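Local coordinates for PcyX_EBK42635 (Marine metagenome, PDB 5OWG), which probably reduces biliverdin to phycoerythrobilin in a four-electron reaction, as a phage-type ferredoxin-dependent bilin reductase, at residues I193-Q204 / C227-S236. Residues are numbered along the deposited sequence; the frame is centred on the assembly and turned at random.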
ATOM      1  N   ILE A 193     -13.916   3.009 -11.315  1.00 72.16           N
ATOM      2  CA  ILE A 193     -13.447   1.634 -11.480  1.00 84.50           C
ATOM      3  C   ILE A 193     -12.383   1.570 -12.567  1.00 88.05           C
ATOM      4  O   ILE A 193     -11.283   1.041 -12.358  1.00 81.55           O
ATOM      5  CB  ILE A 193     -14.631   0.699 -11.793  1.00 76.06           C
ATOM      6  CG1 ILE A 193     -15.555   0.598 -10.574  1.00 68.25           C
ATOM      7  CG2 ILE A 193     -14.133  -0.685 -12.227  1.00 78.97           C
ATOM      8  CD1 ILE A 193     -16.817  -0.216 -10.802  1.00 72.72           C
ATOM      9  N   LYS A 194     -12.699   2.106 -13.747  1.00 85.42           N
ATOM     10  CA  LYS A 194     -11.752   2.113 -14.857  1.00 80.40           C
ATOM     11  C   LYS A 194     -10.411   2.704 -14.436  1.00 87.15           C
ATOM     12  O   LYS A 194      -9.350   2.139 -14.722  1.00 84.96           O
ATOM     13  CB  LYS A 194     -12.345   2.902 -16.025  1.00 94.26           C
ATOM     14  CG  LYS A 194     -11.524   2.861 -17.304  1.00101.72           C
ATOM     15  CD  LYS A 194     -12.082   3.812 -18.359  1.00101.96           C
ATOM     16  CE  LYS A 194     -13.558   3.555 -18.645  1.00105.09           C
ATOM     17  NZ  LYS A 194     -13.841   2.120 -18.923  1.00107.63           N
ATOM     18  N   ALA A 195     -10.442   3.848 -13.749  1.00 80.61           N
ATOM     19  CA  ALA A 195      -9.205   4.541 -13.407  1.00 83.30           C
ATOM     20  C   ALA A 195      -8.359   3.720 -12.440  1.00 78.27           C
ATOM     21  O   ALA A 195      -7.145   3.582 -12.624  1.00 66.16           O
ATOM     22  CB  ALA A 195      -9.523   5.915 -12.815  1.00 87.69           C
ATOM     23  N   GLN A 196      -8.985   3.165 -11.400  1.00 79.87           N
ATOM     24  CA  GLN A 196      -8.224   2.417 -10.403  1.00 79.73           C
ATOM     25  C   GLN A 196      -7.680   1.115 -10.980  1.00 75.70           C
ATOM     26  O   GLN A 196      -6.550   0.718 -10.670  1.00 61.46           O
ATOM     27  CB  GLN A 196      -9.094   2.148  -9.175  1.00 57.46           C
ATOM     28  CG  GLN A 196      -9.435   3.404  -8.389  1.00 61.96           C
ATOM     29  CD  GLN A 196     -10.147   3.107  -7.085  1.00 60.11           C
ATOM     30  OE1 GLN A 196     -10.540   1.970  -6.822  1.00 55.06           O
ATOM     31  NE2 GLN A 196     -10.315   4.132  -6.257  1.00 55.69           N
ATOM     32  N   ASN A 197      -8.464   0.437 -11.821  1.00 70.45           N
ATOM     33  CA  ASN A 197      -7.987  -0.786 -12.459  1.00 84.72           C
ATOM     34  C   ASN A 197      -6.794  -0.502 -13.365  1.00 85.87           C
ATOM     35  O   ASN A 197      -5.766  -1.184 -13.290  1.00 83.13           O
ATOM     36  CB  ASN A 197      -9.120  -1.438 -13.251  1.00 72.72           C
ATOM     37  CG  ASN A 197     -10.171  -2.063 -12.358  1.00 69.66           C
ATOM     38  OD1 ASN A 197     -10.121  -1.933 -11.135  1.00 77.81           O
ATOM     39  ND2 ASN A 197     -11.133  -2.745 -12.968  1.00 75.03           N
ATOM     40  N   TYR A 198      -6.921   0.499 -14.241  1.00 82.38           N
ATOM     41  CA  TYR A 198      -5.812   0.880 -15.111  1.00 90.32           C
ATOM     42  C   TYR A 198      -4.526   1.058 -14.315  1.00 87.15           C
ATOM     43  O   TYR A 198      -3.440   0.687 -14.776  1.00 87.65           O
ATOM     44  CB  TYR A 198      -6.165   2.166 -15.861  1.00 97.71           C
ATOM     45  CG  TYR A 198      -5.106   2.645 -16.831  1.00109.14           C
ATOM     46  CD1 TYR A 198      -5.035   2.134 -18.121  1.00113.38           C
ATOM     47  CD2 TYR A 198      -4.188   3.621 -16.462  1.00102.56           C
ATOM     48  CE1 TYR A 198      -4.072   2.573 -19.013  1.00115.27           C
ATOM     49  CE2 TYR A 198      -3.223   4.067 -17.346  1.00111.99           C
ATOM     50  CZ  TYR A 198      -3.170   3.540 -18.620  1.00115.67           C
ATOM     51  OH  TYR A 198      -2.210   3.983 -19.500  1.00112.72           O
ATOM     52  N   TYR A 199      -4.632   1.623 -13.110  1.00 81.73           N
ATOM     53  CA  TYR A 199      -3.475   1.720 -12.227  1.00 79.82           C
ATOM     54  C   TYR A 199      -3.026   0.342 -11.759  1.00 82.10           C
ATOM     55  O   TYR A 199      -1.825   0.096 -11.593  1.00 77.15           O
ATOM     56  CB  TYR A 199      -3.816   2.615 -11.034  1.00 67.59           C
ATOM     57  CG  TYR A 199      -2.795   2.604  -9.917  1.00 63.89           C
ATOM     58  CD1 TYR A 199      -2.815   1.617  -8.940  1.00 66.30           C
ATOM     59  CD2 TYR A 199      -1.824   3.593  -9.826  1.00 61.10           C
ATOM     60  CE1 TYR A 199      -1.890   1.605  -7.915  1.00 68.89           C
ATOM     61  CE2 TYR A 199      -0.894   3.591  -8.804  1.00 69.01           C
ATOM     62  CZ  TYR A 199      -0.934   2.596  -7.850  1.00 72.85           C
ATOM     63  OH  TYR A 199      -0.010   2.589  -6.831  1.00 72.65           O
ATOM     64  N   SER A 200      -3.976  -0.572 -11.544  1.00 77.68           N
ATOM     65  CA  SER A 200      -3.627  -1.913 -11.089  1.00 82.26           C
ATOM     66  C   SER A 200      -3.001  -2.728 -12.214  1.00 92.11           C
ATOM     67  O   SER A 200      -2.056  -3.491 -11.982  1.00 87.48           O
ATOM     68  CB  SER A 200      -4.866  -2.615 -10.536  1.00 67.67           C
ATOM     69  OG  SER A 200      -5.324  -1.978  -9.356  1.00 64.44           O
ATOM     70  N   GLU A 201      -3.516  -2.584 -13.436  1.00 95.82           N
ATOM     71  CA  GLU A 201      -2.903  -3.234 -14.588  1.00 82.41           C
ATOM     72  C   GLU A 201      -1.433  -2.850 -14.708  1.00 83.54           C
ATOM     73  O   GLU A 201      -0.550  -3.714 -14.756  1.00 66.69           O
ATOM     74  CB  GLU A 201      -3.667  -2.861 -15.862  1.00 96.86           C
ATOM     75  CG  GLU A 201      -2.849  -2.967 -17.145  1.00101.55           C
ATOM     76  CD  GLU A 201      -3.674  -2.687 -18.383  1.00107.38           C
ATOM     77  OE1 GLU A 201      -4.832  -2.241 -18.239  1.00110.72           O
ATOM     78  OE2 GLU A 201      -3.167  -2.909 -19.502  1.00 99.31           O
ATOM     79  N   HIS A 202      -1.154  -1.545 -14.756  1.00 93.08           N
ATOM     80  CA  HIS A 202       0.207  -1.077 -14.985  1.00 94.55           C
ATOM     81  C   HIS A 202       1.151  -1.404 -13.835  1.00 91.75           C
ATOM     82  O   HIS A 202       2.366  -1.454 -14.051  1.00 92.81           O
ATOM     83  CB  HIS A 202       0.206   0.432 -15.235  1.00103.00           C
ATOM     84  CG  HIS A 202       0.073   0.803 -16.679  1.00104.92           C
ATOM     85  ND1 HIS A 202       1.161   0.937 -17.513  1.00101.24           N
ATOM     86  CD2 HIS A 202      -1.017   1.062 -17.438  1.00107.70           C
ATOM     87  CE1 HIS A 202       0.748   1.266 -18.724  1.00108.01           C
ATOM     88  NE2 HIS A 202      -0.571   1.348 -18.705  1.00107.60           N
ATOM     89  N   GLN A 203       0.634  -1.628 -12.624  1.00 92.43           N
ATOM     90  CA  GLN A 203       1.501  -1.918 -11.489  1.00 92.32           C
ATOM     91  C   GLN A 203       1.500  -3.385 -11.081  1.00 85.39           C
ATOM     92  O   GLN A 203       2.421  -3.812 -10.378  1.00 89.50           O
ATOM     93  CB  GLN A 203       1.113  -1.064 -10.277  1.00 80.53           C
ATOM     94  CG  GLN A 203       2.163  -1.116  -9.178  1.00 85.83           C
ATOM     95  CD  GLN A 203       2.224   0.145  -8.347  1.00 94.71           C
ATOM     96  OE1 GLN A 203       1.387   1.036  -8.482  1.00 87.81           O
ATOM     97  NE2 GLN A 203       3.233   0.233  -7.486  1.00 96.58           N
ATOM     98  N   GLN A 204       0.495  -4.166 -11.489  1.00 87.63           N
ATOM     99  CA  GLN A 204       0.573  -5.610 -11.291  1.00 80.19           C
ATOM    100  C   GLN A 204       1.796  -6.184 -11.994  1.00 88.25           C
ATOM    101  O   GLN A 204       2.516  -7.016 -11.429  1.00 83.71           O
ATOM    102  CB  GLN A 204      -0.694  -6.293 -11.804  1.00 75.00           C
ATOM    103  CG  GLN A 204      -1.707  -6.646 -10.727  1.00 66.30           C
ATOM    104  CD  GLN A 204      -2.813  -7.542 -11.250  1.00 72.64           C
ATOM    105  OE1 GLN A 204      -2.633  -8.251 -12.241  1.00 68.80           O
ATOM    106  NE2 GLN A 204      -3.965  -7.515 -10.589  1.00 70.54           N
ATOM    107  N   CYS A 227       0.585 -11.661  -6.484  1.00 49.61           N
ATOM    108  CA  CYS A 227       0.622 -10.515  -7.388  1.00 41.46           C
ATOM    109  C   CYS A 227      -0.666 -10.367  -8.190  1.00 61.50           C
ATOM    110  O   CYS A 227      -1.024  -9.252  -8.586  1.00 63.87           O
ATOM    111  CB  CYS A 227       1.817 -10.635  -8.336  1.00 42.17           C
ATOM    112  SG  CYS A 227       3.417 -10.344  -7.551  1.00 60.77           S
ATOM    113  N   SER A 228      -1.375 -11.468  -8.441  1.00 55.10           N
ATOM    114  CA  SER A 228      -2.540 -11.432  -9.317  1.00 58.95           C
ATOM    115  C   SER A 228      -3.856 -11.260  -8.571  1.00 44.18           C
ATOM    116  O   SER A 228      -4.804 -10.700  -9.133  1.00 50.18           O
ATOM    117  CB  SER A 228      -2.605 -12.717 -10.150  1.00 56.96           C
ATOM    118  OG  SER A 228      -2.772 -13.855  -9.324  1.00 59.84           O
ATOM    119  N   ASP A 229      -3.947 -11.724  -7.322  1.00 43.70           N
ATOM    120  CA  ASP A 229      -5.221 -11.808  -6.622  1.00 46.25           C
ATOM    121  C   ASP A 229      -5.325 -10.937  -5.378  1.00 45.33           C
ATOM    122  O   ASP A 229      -6.441 -10.552  -5.017  1.00 38.11           O
ATOM    123  CB  ASP A 229      -5.501 -13.261  -6.207  1.00 45.94           C
ATOM    124  CG  ASP A 229      -5.544 -14.203  -7.388  1.00 60.59           C
ATOM    125  OD1 ASP A 229      -5.439 -13.729  -8.539  1.00 59.70           O
ATOM    126  OD2 ASP A 229      -5.681 -15.423  -7.165  1.00 48.93           O
ATOM    127  N   ASN A 230      -4.210 -10.618  -4.715  1.00 44.07           N
ATOM    128  CA  ASN A 230      -4.275  -9.962  -3.414  1.00 40.88           C
ATOM    129  C   ASN A 230      -3.307  -8.791  -3.303  1.00 36.32           C
ATOM    130  O   ASN A 230      -2.928  -8.417  -2.186  1.00 47.11           O
ATOM    131  CB  ASN A 230      -3.988 -10.972  -2.298  1.00 36.55           C
ATOM    132  CG  ASN A 230      -5.127 -11.946  -2.089  1.00 54.92           C
ATOM    133  OD1 ASN A 230      -5.110 -13.059  -2.615  1.00 45.11           O
ATOM    134  ND2 ASN A 230      -6.130 -11.530  -1.320  1.00 40.66           N
ATOM    135  N   LEU A 231      -2.897  -8.206  -4.426  1.00 40.46           N
ATOM    136  CA  LEU A 231      -1.977  -7.076  -4.423  1.00 51.89           C
ATOM    137  C   LEU A 231      -2.652  -5.810  -4.930  1.00 42.96           C
ATOM    138  O   LEU A 231      -2.751  -4.830  -4.185  1.00 56.32           O
ATOM    139  CB  LEU A 231      -0.742  -7.422  -5.264  1.00 48.52           C
ATOM    140  CG  LEU A 231       0.193  -6.251  -5.564  1.00 54.39           C
ATOM    141  CD1 LEU A 231       0.559  -5.494  -4.294  1.00 47.03           C
ATOM    142  CD2 LEU A 231       1.443  -6.723  -6.287  1.00 66.86           C
ATOM    143  N   PHE A 232      -3.116  -5.799  -6.176  1.00 47.24           N
ATOM    144  CA  PHE A 232      -3.966  -4.732  -6.703  1.00 57.93           C
ATOM    145  C   PHE A 232      -5.181  -5.383  -7.346  1.00 42.69           C
ATOM    146  O   PHE A 232      -5.308  -5.423  -8.577  1.00 49.08           O
ATOM    147  CB  PHE A 232      -3.207  -3.852  -7.695  1.00 58.50           C
ATOM    148  CG  PHE A 232      -2.037  -3.140  -7.091  1.00 57.98           C
ATOM    149  CD1 PHE A 232      -2.230  -2.107  -6.190  1.00 65.93           C
ATOM    150  CD2 PHE A 232      -0.746  -3.501  -7.422  1.00 65.68           C
ATOM    151  CE1 PHE A 232      -1.154  -1.455  -5.626  1.00 64.82           C
ATOM    152  CE2 PHE A 232       0.333  -2.857  -6.855  1.00 62.81           C
ATOM    153  CZ  PHE A 232       0.129  -1.829  -5.961  1.00 72.36           C
ATOM    154  N   PRO A 233      -6.094  -5.912  -6.537  1.00 47.99           N
ATOM    155  CA  PRO A 233      -7.242  -6.630  -7.097  1.00 54.57           C
ATOM    156  C   PRO A 233      -8.130  -5.711  -7.915  1.00 69.98           C
ATOM    157  O   PRO A 233      -8.247  -4.514  -7.646  1.00 59.68           O
ATOM    158  CB  PRO A 233      -7.982  -7.151  -5.856  1.00 54.94           C
ATOM    159  CG  PRO A 233      -7.003  -7.034  -4.729  1.00 59.13           C
ATOM    160  CD  PRO A 233      -6.147  -5.862  -5.067  1.00 52.67           C
ATOM    161  N   PHE A 234      -8.756  -6.293  -8.932  1.00 69.72           N
ATOM    162  CA  PHE A 234      -9.747  -5.579  -9.713  1.00 72.80           C
ATOM    163  C   PHE A 234     -11.103  -5.660  -9.023  1.00 69.41           C
ATOM    164  O   PHE A 234     -11.386  -6.595  -8.269  1.00 60.34           O
ATOM    165  CB  PHE A 234      -9.837  -6.157 -11.124  1.00 81.92           C
ATOM    166  CG  PHE A 234      -8.543  -6.103 -11.882  1.00 80.64           C
ATOM    167  CD1 PHE A 234      -8.200  -4.977 -12.613  1.00 84.29           C
ATOM    168  CD2 PHE A 234      -7.669  -7.176 -11.866  1.00 68.70           C
ATOM    169  CE1 PHE A 234      -7.010  -4.923 -13.311  1.00 80.19           C
ATOM    170  CE2 PHE A 234      -6.476  -7.127 -12.562  1.00 78.83           C
ATOM    171  CZ  PHE A 234      -6.147  -5.999 -13.286  1.00 87.37           C
ATOM    172  N   VAL A 235     -11.942  -4.661  -9.283  1.00 70.88           N
ATOM    173  CA  VAL A 235     -13.252  -4.550  -8.653  1.00 77.23           C
ATOM    174  C   VAL A 235     -14.314  -4.888  -9.690  1.00 72.76           C
ATOM    175  O   VAL A 235     -14.170  -4.558 -10.872  1.00 73.49           O
ATOM    176  CB  VAL A 235     -13.485  -3.145  -8.051  1.00 67.78           C
ATOM    177  CG1 VAL A 235     -12.167  -2.378  -7.918  1.00 51.12           C
ATOM    178  CG2 VAL A 235     -14.498  -2.342  -8.869  1.00 65.04           C
ATOM    179  N   SER A 236     -15.378  -5.545  -9.242  1.00 71.67           N
ATOM    180  CA  SER A 236     -16.475  -5.921 -10.126  1.00 83.09           C
ATOM    181  C   SER A 236     -17.072  -4.692 -10.805  1.00 82.61           C
ATOM    182  O   SER A 236     -16.593  -4.255 -11.852  1.00 85.51           O
ATOM    183  CB  SER A 236     -17.557  -6.666  -9.344  1.00 78.93           C
ATOM    184  OG  SER A 236     -18.148  -5.831  -8.364  1.00 91.67           O
TER
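F232 drops its ring against the helix 193-204, where Y199 and Q203, one turn apart, meet it. The Y199 pairing is edge-to-face: the tyrosine edge is directed at the phenylalanine face, with centroids 5.7 Å apart and planes at 87°. Q203 meets the CE2-CZ side of the ring obliquely, Q203 CG coming within 3.4 Å of F232 CE2. At the ring's root, S200 OG lies 3.3 Å from F232 CB; chi1 of -66° puts this hydroxyl beside its own backbone N, and from there it donates to Q196 O, which S200 N approaches from the opposite face of the carbonyl plane. Within the alpha/beta/alpha sandwich of the bilin reductase family, an antiparallel sheet with helices on both sides, F232 also touches C79 and F81 of strand 73-82 and meets the ring of H77, so this one side chain, in the tail leaving helix 220-229, touches both helix 189-204 and the sheet. The amide of Q204 reaches that tail: Q204 NE2 donates to F232 O at 3.2 Å with an N-H...O angle of 150°, lying above the carbonyl plane. Q204 NE2 is also 3.2 Å from F234 CE2. N197 borders the F234 ring at its edge, N197 CG 3.5 Å from F234 CD1 and its amide almost perpendicular to the ring. Farther along, I193 CG1 packs on V235 CG2 at 3.6 Å.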